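Local structure of aminomethyltransferase (3GIR) at residues A[171-176]-A[223-228]. The protein is a member of the aminomethyltransferase family, built from a folate-binding domain and a C-terminal barrel domain. Residues are numbered along the deposited sequence; the frame is centred on the assembly and turned at random.
Sequences ERVLLA and IALPIG
Val173 is gripped from two directions, by Leu225 along the strand pair and by Ile227, two residues further on than Leu225. Val173 N donates to Leu225 O and Leu225 N to Val173 O, both at 3.0 Å. The two side chains run alongside each other on one face, and Val173 CG1 rests 4.0 Å from Leu225 CD2. With CG1 trans to the backbone N (chi1 157°), the other branch of the valine, CG2, meets Ile227 CG1 at 4.1 Å, the isoleucine lying nearly perpendicular to it. A water ties the same end together, donating to Glu171 O and accepting from Ile227 N. Glu171 O also takes Arg172 NH1 at 2.8 Å, a donor that stands above the carbonyl plane, while the arginine chain, bent at chi2 (-71°), lays CD 3.5 Å from Leu225 O. Further along, Ile223 N donates to Leu175 O (2.8 Å, N-H...O 169°) and Leu175 N returns a bond to Ile223 O; both side chains share the face of Val173 and Leu225. Between the two pairs, Leu174 CD1 packs 3.6 Å from Ala224 CB on the other face. The two strands are neighbours within the mixed sheet of the folate-binding domain: strand 76-80 continues it beyond 173-178, and strand 209-211 beyond 220-225. Helix 227-238, which comes next in the chain, packs Ala230 against Val173 and Leu225, and Leu233 against Ile223 and Leu225.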
loop_
_atom_site.group_PDB
_atom_site.type_symbol
_atom_site.label_atom_id
_atom_site.label_comp_id
_atom_site.label_asym_id
_atom_site.label_seq_id
_atom_site.Cartn_x
_atom_site.Cartn_y
_atom_site.Cartn_z
ATOM N N GLU A 171 8.900 9.531 -14.650
ATOM C CA GLU A 171 7.805 9.101 -15.538
ATOM C C GLU A 171 7.975 7.614 -15.842
ATOM O O GLU A 171 8.925 7.201 -16.493
ATOM C CB GLU A 171 7.818 9.899 -16.842
ATOM C CG GLU A 171 6.600 9.638 -17.691
ATOM C CD GLU A 171 6.322 10.692 -18.774
ATOM O OE1 GLU A 171 7.304 11.180 -19.390
ATOM O OE2 GLU A 171 5.119 11.015 -19.031
ATOM N N ARG A 172 7.055 6.822 -15.307
ATOM C CA ARG A 172 7.140 5.383 -15.432
ATOM C C ARG A 172 5.815 4.718 -15.516
ATOM O O ARG A 172 4.790 5.224 -15.022
ATOM C CB ARG A 172 7.811 4.811 -14.159
ATOM C CG ARG A 172 9.243 5.211 -13.897
ATOM C CD ARG A 172 10.203 4.606 -14.815
ATOM N NE ARG A 172 11.595 4.960 -14.520
ATOM C CZ ARG A 172 12.254 5.994 -15.029
ATOM N NH1 ARG A 172 11.653 6.847 -15.829
ATOM N NH2 ARG A 172 13.540 6.216 -14.737
ATOM N N VAL A 173 5.808 3.532 -16.117
ATOM C CA VAL A 173 4.734 2.548 -15.895
ATOM C C VAL A 173 5.175 1.700 -14.751
ATOM O O VAL A 173 6.345 1.387 -14.615
ATOM C CB VAL A 173 4.439 1.733 -17.173
ATOM C CG1 VAL A 173 3.773 0.368 -16.877
ATOM C CG2 VAL A 173 3.598 2.577 -18.095
ATOM N N LEU A 174 4.224 1.303 -13.913
ATOM C CA LEU A 174 4.455 0.429 -12.802
ATOM C C LEU A 174 3.421 -0.689 -12.886
ATOM O O LEU A 174 2.194 -0.431 -12.945
ATOM C CB LEU A 174 4.302 1.146 -11.439
ATOM C CG LEU A 174 4.739 0.329 -10.183
ATOM C CD1 LEU A 174 6.202 -0.026 -10.131
ATOM C CD2 LEU A 174 4.328 1.196 -8.970
ATOM N N LEU A 175 3.893 -1.931 -12.908
ATOM C CA LEU A 175 3.059 -3.142 -12.986
ATOM C C LEU A 175 3.340 -3.963 -11.756
ATOM O O LEU A 175 4.471 -4.106 -11.395
ATOM C CB LEU A 175 3.353 -3.988 -14.223
ATOM C CG LEU A 175 3.241 -3.268 -15.555
ATOM C CD1 LEU A 175 3.763 -4.144 -16.711
ATOM C CD2 LEU A 175 1.811 -2.935 -15.782
ATOM N N ALA A 176 2.332 -4.545 -11.134
ATOM C CA ALA A 176 2.527 -5.548 -10.113
ATOM C C ALA A 176 2.135 -6.904 -10.680
ATOM O O ALA A 176 1.152 -7.042 -11.333
ATOM C CB ALA A 176 1.623 -5.222 -8.901
ATOM N N ILE A 223 7.300 -4.037 -11.089
ATOM C CA ILE A 223 8.237 -3.689 -12.168
ATOM C C ILE A 223 7.932 -2.257 -12.641
ATOM O O ILE A 223 6.823 -1.997 -13.078
ATOM C CB ILE A 223 8.138 -4.657 -13.341
ATOM C CG1 ILE A 223 8.248 -6.115 -12.896
ATOM C CG2 ILE A 223 9.171 -4.294 -14.475
ATOM C CD1 ILE A 223 7.823 -7.194 -14.011
ATOM N N ALA A 224 8.922 -1.356 -12.576
ATOM C CA ALA A 224 8.820 0.013 -13.004
ATOM C C ALA A 224 9.730 0.159 -14.205
ATOM O O ALA A 224 10.874 -0.307 -14.170
ATOM C CB ALA A 224 9.226 1.016 -11.888
ATOM N N LEU A 225 9.215 0.736 -15.261
ATOM C CA LEU A 225 10.007 0.882 -16.489
ATOM C C LEU A 225 9.544 2.076 -17.276
ATOM O O LEU A 225 8.482 2.608 -17.092
ATOM C CB LEU A 225 9.935 -0.406 -17.349
ATOM C CG LEU A 225 8.668 -0.719 -18.145
ATOM C CD1 LEU A 225 9.011 -1.983 -19.071
ATOM C CD2 LEU A 225 7.459 -1.014 -17.235
ATOM N N PRO A 226 10.390 2.530 -18.232
ATOM C CA PRO A 226 9.988 3.627 -19.052
ATOM C C PRO A 226 8.689 3.364 -19.793
ATOM O O PRO A 226 8.385 2.236 -20.171
ATOM C CB PRO A 226 11.174 3.759 -20.052
ATOM C CG PRO A 226 12.286 3.172 -19.329
ATOM C CD PRO A 226 11.733 2.033 -18.570
ATOM N N ILE A 227 7.934 4.402 -20.009
ATOM C CA ILE A 227 6.625 4.341 -20.668
ATOM C C ILE A 227 6.682 3.724 -22.075
ATOM O O ILE A 227 5.849 2.881 -22.393
ATOM C CB ILE A 227 5.869 5.686 -20.621
ATOM C CG1 ILE A 227 5.513 6.030 -19.163
ATOM C CG2 ILE A 227 4.669 5.717 -21.568
ATOM C CD1 ILE A 227 5.046 7.477 -19.026
ATOM N N GLY A 228 7.725 4.035 -22.832
ATOM C CA GLY A 228 7.828 3.464 -24.188
ATOM C C GLY A 228 8.122 1.997 -24.284
ATOM O O GLY A 228 7.960 1.391 -25.368
HETATM O O HOH W 1 9.106 6.970 -19.254
#